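Lipase, class 3 (Penicillium roqueforti FM164, PDB 6L7N) probably hydrolyses the ester bonds of triacylglycerols and related lipids, as a class 3 lipase with the alpha/beta-hydrolase fold. Local coordinates at residues Pro207-Met211 and Gly212-Ile216; Tyr28-Gln31 and Val32-Ile36; Val119-Arg122 and Asp123-Lys127. All blocks are in the same frame, centred on the assembly; numbering follows the deposited sequence.

Contact 1: residues Pro207-Met211 and Gly212-Ile216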
loop_
_atom_site.group_PDB
_atom_site.type_symbol
_atom_site.label_atom_id
_atom_site.label_comp_id
_atom_site.label_asym_id
_atom_site.label_seq_id
_atom_site.Cartn_x
_atom_site.Cartn_y
_atom_site.Cartn_z
ATOM N N PRO A 207 -2.908 -14.027 2.426
ATOM C CA PRO A 207 -3.183 -15.431 2.800
ATOM C C PRO A 207 -4.464 -15.572 3.631
ATOM O O PRO A 207 -4.980 -14.582 4.091
ATOM C CB PRO A 207 -1.957 -15.829 3.621
ATOM C CG PRO A 207 -0.884 -14.898 3.189
ATOM C CD PRO A 207 -1.543 -13.608 2.786
ATOM N N LEU A 208 -4.976 -16.789 3.790
ATOM C CA LEU A 208 -6.284 -16.983 4.407
ATOM C C LEU A 208 -6.231 -16.811 5.915
ATOM O O LEU A 208 -5.210 -17.065 6.556
ATOM C CB LEU A 208 -6.819 -18.384 4.095
ATOM C CG LEU A 208 -6.871 -18.698 2.610
ATOM C CD1 LEU A 208 -7.138 -20.183 2.395
ATOM C CD2 LEU A 208 -7.933 -17.846 1.924
ATOM N N LEU A 209 -7.367 -16.400 6.486
ATOM C CA LEU A 209 -7.510 -16.434 7.937
ATOM C C LEU A 209 -7.133 -17.800 8.478
ATOM O O LEU A 209 -6.419 -17.907 9.484
ATOM C CB LEU A 209 -8.946 -16.094 8.347
ATOM C CG LEU A 209 -9.317 -14.619 8.333
ATOM C CD1 LEU A 209 -10.783 -14.453 8.676
ATOM C CD2 LEU A 209 -8.436 -13.875 9.303
ATOM N N ALA A 210 -7.582 -18.861 7.796
ATOM C CA ALA A 210 -7.291 -20.233 8.194
ATOM C C ALA A 210 -5.802 -20.548 8.203
ATOM O O ALA A 210 -5.401 -21.577 8.761
ATOM C CB ALA A 210 -7.996 -21.210 7.248
ATOM N N MET A 211 -4.979 -19.720 7.572
ATOM C CA MET A 211 -3.543 -19.928 7.583
ATOM C C MET A 211 -2.840 -19.101 8.650
ATOM O O MET A 211 -1.612 -19.005 8.629
ATOM C CB MET A 211 -2.962 -19.609 6.206
ATOM C CG MET A 211 -3.223 -20.702 5.187
ATOM S SD MET A 211 -2.289 -20.427 3.677
ATOM C CE MET A 211 -3.389 -19.285 2.881
ATOM N N GLY A 212 -3.580 -18.506 9.583
ATOM C CA GLY A 212 -2.962 -17.776 10.673
ATOM C C GLY A 212 -2.719 -16.296 10.435
ATOM O O GLY A 212 -2.224 -15.615 11.344
ATOM N N TYR A 213 -3.069 -15.776 9.270
ATOM C CA TYR A 213 -2.817 -14.384 8.934
ATOM C C TYR A 213 -4.022 -13.523 9.306
ATOM O O TYR A 213 -5.164 -13.971 9.262
ATOM C CB TYR A 213 -2.512 -14.261 7.438
ATOM C CG TYR A 213 -1.157 -14.825 7.068
ATOM C CD1 TYR A 213 -0.991 -16.184 6.820
ATOM C CD2 TYR A 213 -0.033 -13.998 7.002
ATOM C CE1 TYR A 213 0.241 -16.704 6.500
ATOM C CE2 TYR A 213 1.201 -14.512 6.686
ATOM C CZ TYR A 213 1.339 -15.871 6.443
ATOM O OH TYR A 213 2.580 -16.385 6.126
ATOM N N VAL A 214 -3.759 -12.275 9.679
ATOM C CA VAL A 214 -4.825 -11.348 10.028
ATOM C C VAL A 214 -4.475 -9.985 9.452
ATOM O O VAL A 214 -3.301 -9.617 9.369
ATOM C CB VAL A 214 -5.037 -11.286 11.553
ATOM C CG1 VAL A 214 -5.966 -10.151 11.956
ATOM C CG2 VAL A 214 -5.664 -12.583 12.002
ATOM N N HIS A 215 -5.507 -9.253 9.026
ATOM C CA HIS A 215 -5.356 -7.908 8.483
ATOM C C HIS A 215 -5.244 -6.853 9.575
ATOM O O HIS A 215 -5.784 -6.993 10.677
ATOM C CB HIS A 215 -6.558 -7.519 7.629
ATOM C CG HIS A 215 -6.398 -7.812 6.180
ATOM N ND1 HIS A 215 -5.348 -7.322 5.432
ATOM C CD2 HIS A 215 -7.176 -8.521 5.326
ATOM C CE1 HIS A 215 -5.479 -7.731 4.181
ATOM N NE2 HIS A 215 -6.584 -8.452 4.088
ATOM N N ILE A 216 -4.595 -5.744 9.208
ATOM C CA ILE A 216 -4.711 -4.510 9.977
ATOM C C ILE A 216 -6.154 -4.029 9.928
ATOM O O ILE A 216 -6.819 -4.103 8.884
ATOM C CB ILE A 216 -3.775 -3.425 9.414
ATOM C CG1 ILE A 216 -2.357 -3.957 9.201
ATOM C CG2 ILE A 216 -3.746 -2.184 10.316
ATOM C CD1 ILE A 216 -1.888 -4.891 10.251
HETATM O O HOH W 1 -6.187 -15.756 11.132
#

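Contact 2: residues Tyr28-Gln31 and Val32-Ile36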
loop_
_atom_site.group_PDB
_atom_site.type_symbol
_atom_site.label_atom_id
_atom_site.label_comp_id
_atom_site.label_asym_id
_atom_site.label_seq_id
_atom_site.Cartn_x
_atom_site.Cartn_y
_atom_site.Cartn_z
ATOM N N TYR A 28 9.903 5.539 -11.342
ATOM C CA TYR A 28 10.842 4.928 -10.416
ATOM C C TYR A 28 12.247 4.785 -10.990
ATOM O O TYR A 28 13.145 4.318 -10.284
ATOM C CB TYR A 28 10.310 3.577 -9.901
ATOM C CG TYR A 28 10.062 2.460 -10.896
ATOM C CD1 TYR A 28 11.115 1.767 -11.476
ATOM C CD2 TYR A 28 8.765 2.049 -11.191
ATOM C CE1 TYR A 28 10.881 0.714 -12.360
ATOM C CE2 TYR A 28 8.519 0.995 -12.079
ATOM C CZ TYR A 28 9.582 0.336 -12.659
ATOM O OH TYR A 28 9.357 -0.714 -13.526
ATOM N N THR A 29 12.476 5.219 -12.228
ATOM C CA THR A 29 13.828 5.410 -12.734
ATOM C C THR A 29 14.123 6.875 -13.000
ATOM O O THR A 29 15.105 7.186 -13.682
ATOM C CB THR A 29 14.058 4.613 -14.017
ATOM O OG1 THR A 29 13.307 5.214 -15.079
ATOM C CG2 THR A 29 13.645 3.156 -13.837
ATOM N N ALA A 30 13.282 7.774 -12.508
ATOM C CA ALA A 30 13.462 9.190 -12.770
ATOM C C ALA A 30 14.728 9.713 -12.093
ATOM O O ALA A 30 15.230 9.155 -11.105
ATOM C CB ALA A 30 12.241 9.982 -12.298
ATOM N N GLN A 31 15.256 10.794 -12.657
ATOM C CA GLN A 31 16.392 11.475 -12.060
ATOM C C GLN A 31 15.930 12.340 -10.895
ATOM O O GLN A 31 14.807 12.848 -10.883
ATOM C CB GLN A 31 17.122 12.326 -13.103
ATOM C CG GLN A 31 18.017 11.496 -14.003
ATOM C CD GLN A 31 19.077 10.739 -13.218
ATOM O OE1 GLN A 31 19.697 11.284 -12.304
ATOM N NE2 GLN A 31 19.270 9.470 -13.553
ATOM N N VAL A 32 16.815 12.483 -9.901
ATOM C CA VAL A 32 16.533 13.314 -8.738
ATOM C C VAL A 32 16.004 14.661 -9.195
ATOM O O VAL A 32 16.606 15.328 -10.043
ATOM C CB VAL A 32 17.795 13.467 -7.867
ATOM C CG1 VAL A 32 17.672 14.684 -6.965
ATOM C CG2 VAL A 32 18.018 12.226 -7.035
ATOM N N GLY A 33 14.857 15.055 -8.652
ATOM C CA GLY A 33 14.266 16.341 -8.946
ATOM C C GLY A 33 13.240 16.330 -10.059
ATOM O O GLY A 33 12.501 17.304 -10.202
ATOM N N ALA A 34 13.167 15.258 -10.846
ATOM C CA ALA A 34 12.144 15.172 -11.879
ATOM C C ALA A 34 10.750 15.141 -11.260
ATOM O O ALA A 34 10.557 14.684 -10.131
ATOM C CB ALA A 34 12.354 13.928 -12.739
ATOM N N LYS A 35 9.769 15.625 -12.020
ATOM C CA LYS A 35 8.382 15.625 -11.574
ATOM C C LYS A 35 7.750 14.252 -11.780
ATOM O O LYS A 35 7.964 13.611 -12.809
ATOM C CB LYS A 35 7.585 16.676 -12.345
ATOM C CG LYS A 35 8.221 18.064 -12.308
ATOM C CD LYS A 35 7.888 18.881 -13.560
ATOM C CE LYS A 35 8.482 20.285 -13.453
ATOM N NZ LYS A 35 7.771 21.281 -14.308
ATOM N N ILE A 36 6.966 13.803 -10.791
ATOM C CA ILE A 36 6.145 12.611 -10.980
ATOM C C ILE A 36 5.126 12.868 -12.084
ATOM O O ILE A 36 4.462 13.913 -12.112
ATOM C CB ILE A 36 5.419 12.232 -9.678
ATOM C CG1 ILE A 36 6.369 11.626 -8.636
ATOM C CG2 ILE A 36 4.258 11.290 -9.964
ATOM C CD1 ILE A 36 5.730 11.535 -7.259
HETATM O O HOH W 2 19.386 10.306 -10.014
#

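Contact 3: residues Val119-Arg122 and Asp123-Lys127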
loop_
_atom_site.group_PDB
_atom_site.type_symbol
_atom_site.label_atom_id
_atom_site.label_comp_id
_atom_site.label_asym_id
_atom_site.label_seq_id
_atom_site.Cartn_x
_atom_site.Cartn_y
_atom_site.Cartn_z
ATOM N N VAL A 119 13.183 -5.803 3.601
ATOM C CA VAL A 119 14.533 -5.804 4.167
ATOM C C VAL A 119 15.558 -5.558 3.071
ATOM O O VAL A 119 16.614 -4.969 3.331
ATOM C CB VAL A 119 14.853 -7.104 4.932
ATOM C CG1 VAL A 119 14.117 -7.159 6.252
ATOM C CG2 VAL A 119 14.557 -8.298 4.099
ATOM N N LEU A 120 15.251 -5.964 1.829
ATOM C CA LEU A 120 16.192 -5.764 0.725
ATOM C C LEU A 120 16.478 -4.287 0.455
ATOM O O LEU A 120 17.602 -3.933 0.066
ATOM C CB LEU A 120 15.648 -6.433 -0.538
ATOM C CG LEU A 120 16.654 -6.646 -1.667
ATOM C CD1 LEU A 120 17.627 -7.748 -1.284
ATOM C CD2 LEU A 120 15.943 -6.964 -2.973
ATOM N N VAL A 121 15.485 -3.414 0.636
ATOM C CA VAL A 121 15.625 -1.986 0.327
ATOM C C VAL A 121 15.740 -1.117 1.578
ATOM O O VAL A 121 16.048 0.092 1.464
ATOM C CB VAL A 121 14.457 -1.485 -0.552
ATOM C CG1 VAL A 121 14.569 -2.040 -1.947
ATOM C CG2 VAL A 121 13.108 -1.856 0.066
ATOM N N ARG A 122 15.556 -1.710 2.762
ATOM C CA ARG A 122 15.358 -0.964 3.997
ATOM C C ARG A 122 16.516 -0.019 4.320
ATOM O O ARG A 122 16.290 1.146 4.663
ATOM C CB ARG A 122 15.136 -1.973 5.129
ATOM C CG ARG A 122 15.302 -1.438 6.524
ATOM C CD ARG A 122 14.695 -2.396 7.524
ATOM N NE ARG A 122 15.484 -3.610 7.684
ATOM C CZ ARG A 122 15.334 -4.452 8.698
ATOM N NH1 ARG A 122 14.427 -4.203 9.628
ATOM N NH2 ARG A 122 16.089 -5.537 8.787
ATOM N N ASP A 123 17.754 -0.519 4.302
ATOM C CA ASP A 123 18.877 0.275 4.809
ATOM C C ASP A 123 18.997 1.605 4.068
ATOM O O ASP A 123 19.058 2.688 4.682
ATOM C CB ASP A 123 20.165 -0.537 4.685
ATOM C CG ASP A 123 20.159 -1.773 5.566
ATOM O OD1 ASP A 123 19.098 -2.094 6.129
ATOM O OD2 ASP A 123 21.210 -2.447 5.660
ATOM N N ASP A 124 19.013 1.538 2.739
ATOM C CA ASP A 124 19.126 2.762 1.951
ATOM C C ASP A 124 17.890 3.631 2.112
ATOM O O ASP A 124 17.999 4.864 2.151
ATOM C CB ASP A 124 19.346 2.441 0.475
ATOM C CG ASP A 124 20.810 2.200 0.141
ATOM O OD1 ASP A 124 21.661 2.303 1.048
ATOM O OD2 ASP A 124 21.100 1.900 -1.031
ATOM N N ILE A 125 16.699 3.025 2.207
ATOM C CA ILE A 125 15.515 3.868 2.334
ATOM C C ILE A 125 15.531 4.612 3.662
ATOM O O ILE A 125 15.130 5.778 3.734
ATOM C CB ILE A 125 14.228 3.043 2.134
ATOM C CG1 ILE A 125 14.017 2.779 0.643
ATOM C CG2 ILE A 125 13.013 3.784 2.696
ATOM C CD1 ILE A 125 12.920 1.757 0.328
ATOM N N ILE A 126 16.023 3.972 4.726
ATOM C CA ILE A 126 16.108 4.643 6.022
ATOM C C ILE A 126 17.059 5.835 5.945
ATOM O O ILE A 126 16.743 6.939 6.413
ATOM C CB ILE A 126 16.524 3.642 7.117
ATOM C CG1 ILE A 126 15.391 2.638 7.352
ATOM C CG2 ILE A 126 16.847 4.352 8.414
ATOM C CD1 ILE A 126 15.729 1.530 8.347
ATOM N N LYS A 127 18.230 5.640 5.328
ATOM C CA LYS A 127 19.177 6.758 5.227
ATOM C C LYS A 127 18.609 7.894 4.365
ATOM O O LYS A 127 18.706 9.087 4.721
ATOM C CB LYS A 127 20.511 6.257 4.675
ATOM C CG LYS A 127 21.217 5.213 5.555
ATOM C CD LYS A 127 22.516 4.757 4.903
ATOM C CE LYS A 127 23.126 3.565 5.629
ATOM N NZ LYS A 127 24.095 2.854 4.750
HETATM O O HOH W 3 18.529 -3.027 2.871
HETATM O O HOH W 4 17.767 -4.497 6.086
HETATM O O HOH W 5 19.213 -1.089 1.015
#

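Contact 1: residues Pro207-Met211 and Gly212-Ile216
Pro-207, which follows a cis peptide bond, sets its CG over the centre of one face of the Tyr-213 ring. This CG sits 3.7 Å from the ring centroid and only 5° off the ring normal, which makes a CH-pi contact. Its CB comes down nearer one side of the ring, 3.4 Å from Tyr-213 CD1. Met-211 approaches the same ring in its plane, with CB 4.0 Å from Tyr-213 CD1. The Tyr-213 CG is anti to the carbonyl carbon (chi1 -71°), and this carries the ring beneath the proline. Tyr-99 also stacks with the ring. A smaller apolar contact lies further along, where Leu-209 CD2 meets Val-214 CG2 at 4.1 Å.

The polar edge is mostly backbone. Pro-207 O accepts a bond from Arg-177 NH1. Met-211 N donates to Leu-208 O, and Gly-212 N donates to Leu-209 O at 2.9 Å. Leu-209 O has another partner in water 1, which donates to it and also to Tyr-213 O, at 2.8 Å. The water thus ties the turn to the chain that leaves it. Gly-212 has a positive phi of 91°, where a CB would clash with Met-211 O.

The bonds Met-211 N to Leu-208 O and Gly-212 N to Leu-209 O, each between residues three apart, mark a short 3-10 turn ended by glycine. It feeds the weakly bonded strand 213-214, which pairs with 179-180 as a small two-stranded antiparallel sheet, separate from the main sheet of the alpha/beta-hydrolase fold.

Contact 2: residues Tyr28-Gln31 and Val32-Ile36
Gln-31 and Ala-34 close a type II beta turn, with Val-32 and Gly-33 at its corners. The turn lies on the surface, in the loop that follows helix 25-28. It sits beside strand 52-57, one of the outermost strands of the main sheet: Gly-33 and Ala-34 both share backbone hydrogen bonds with Val-53.

Val-32 comes first. Its side chain points away from 28-31 overall, and its N faces water 2. Val-32 N gives a weak hydrogen bond to water 2 at 3.4 Å, and the same water donates to Gln-31 OE1. The Gln-31 side chain can reach this water because it bends at chi2 (-59°) and folds its amide back toward the turn. OE1 itself stays 3.9 Å from Val-32 N, so the water spans the gap.

Gly-33 takes the third place of the turn. Its phi is 94°, where any CB would be jammed against the carbonyl O of Val-32. This is the usual reason for glycine in a type II turn.

Ala-34 completes the turn. Its N donates to Gln-31 O at 2.9 Å, and the bond is nearly straight (165° at the hydrogen). Further on, Ile-36 bonds to Ala-51 through its backbone and packs inward on Tyr-18 and Phe-68. The methyl of Ala-34 points back toward the incoming chain. Ala-34 CB lies 3.3 Å from Gln-31 O and meets the methyl carbon Ala-30 CB at 4.0 Å.

Contact 3: residues Val119-Arg122 and Asp123-Lys127
Arg-122 and Ile-126 lie side by side one helical turn apart, pointing the same way. The Ile-126 CD1 methyl rests against the aliphatic part of the arginine, 3.5 Å from Arg-122 CG. With an alanine in place of Ile-126 that methyl is gone, which would probably leave Arg-122 CG without its apolar neighbour on this side. Val-121 and Ile-125 pair likewise, with Val-121 CG2 3.6 Å from Ile-125 CD1.

Two backbone bonds back these pairs. Ile-125 N donates to Val-121 O, and Ile-126 N donates to Arg-122 O at 2.8 Å. In the two preceding pairs, water stands between carbonyl and N-H. Water 3 joins Val-119 O to Asp-123 N, and water 5 joins Asp-124 N to Leu-120 O, the latter weakly.

The arginine chain bends at chi3 (72°). Val-119 CG1 then lies 3.5 Å above one face of the guanidinium, toward its rim. Water 4 sits at its edge, in plane, and takes the bond from Arg-122 NE at 2.9 Å. It donates to Asp-123 OD1 and Val-119 O. Asp-123 OD1 is 4.2 Å from Arg-122 NE, beyond a salt bridge. The salt bridge of this arginine is made by NH1 with Asp-159.

Asp-159 belongs to helix 148-161, so the bridge ties helix 112-135 to its neighbour. Ile-125 faces inward, onto Leu-80 and Phe-82 of strand 77-83 of the main sheet.

The three contacts come along the chain in the order 2, 3, 1, and none touches another. Contacts 2 and 3 are nearest, with centres about 19 Å apart. The centre of contact 1 is about 27 Å from that of contact 3 and about 37 Å from that of contact 2, on the opposite side of the chain's centre from the latter. All three lie around the main mixed sheet without forming part of it. Contact 2 borders one of its outermost strands, 52-57. Contact 3 is on helix 112-135, which packs on strand 77-83. Contact 1 follows strand 193-198 and leads, through strand 213-214, to strand 219-222. They are local features, two turns and a stretch of helix, set at separate places round one alpha/beta-hydrolase core.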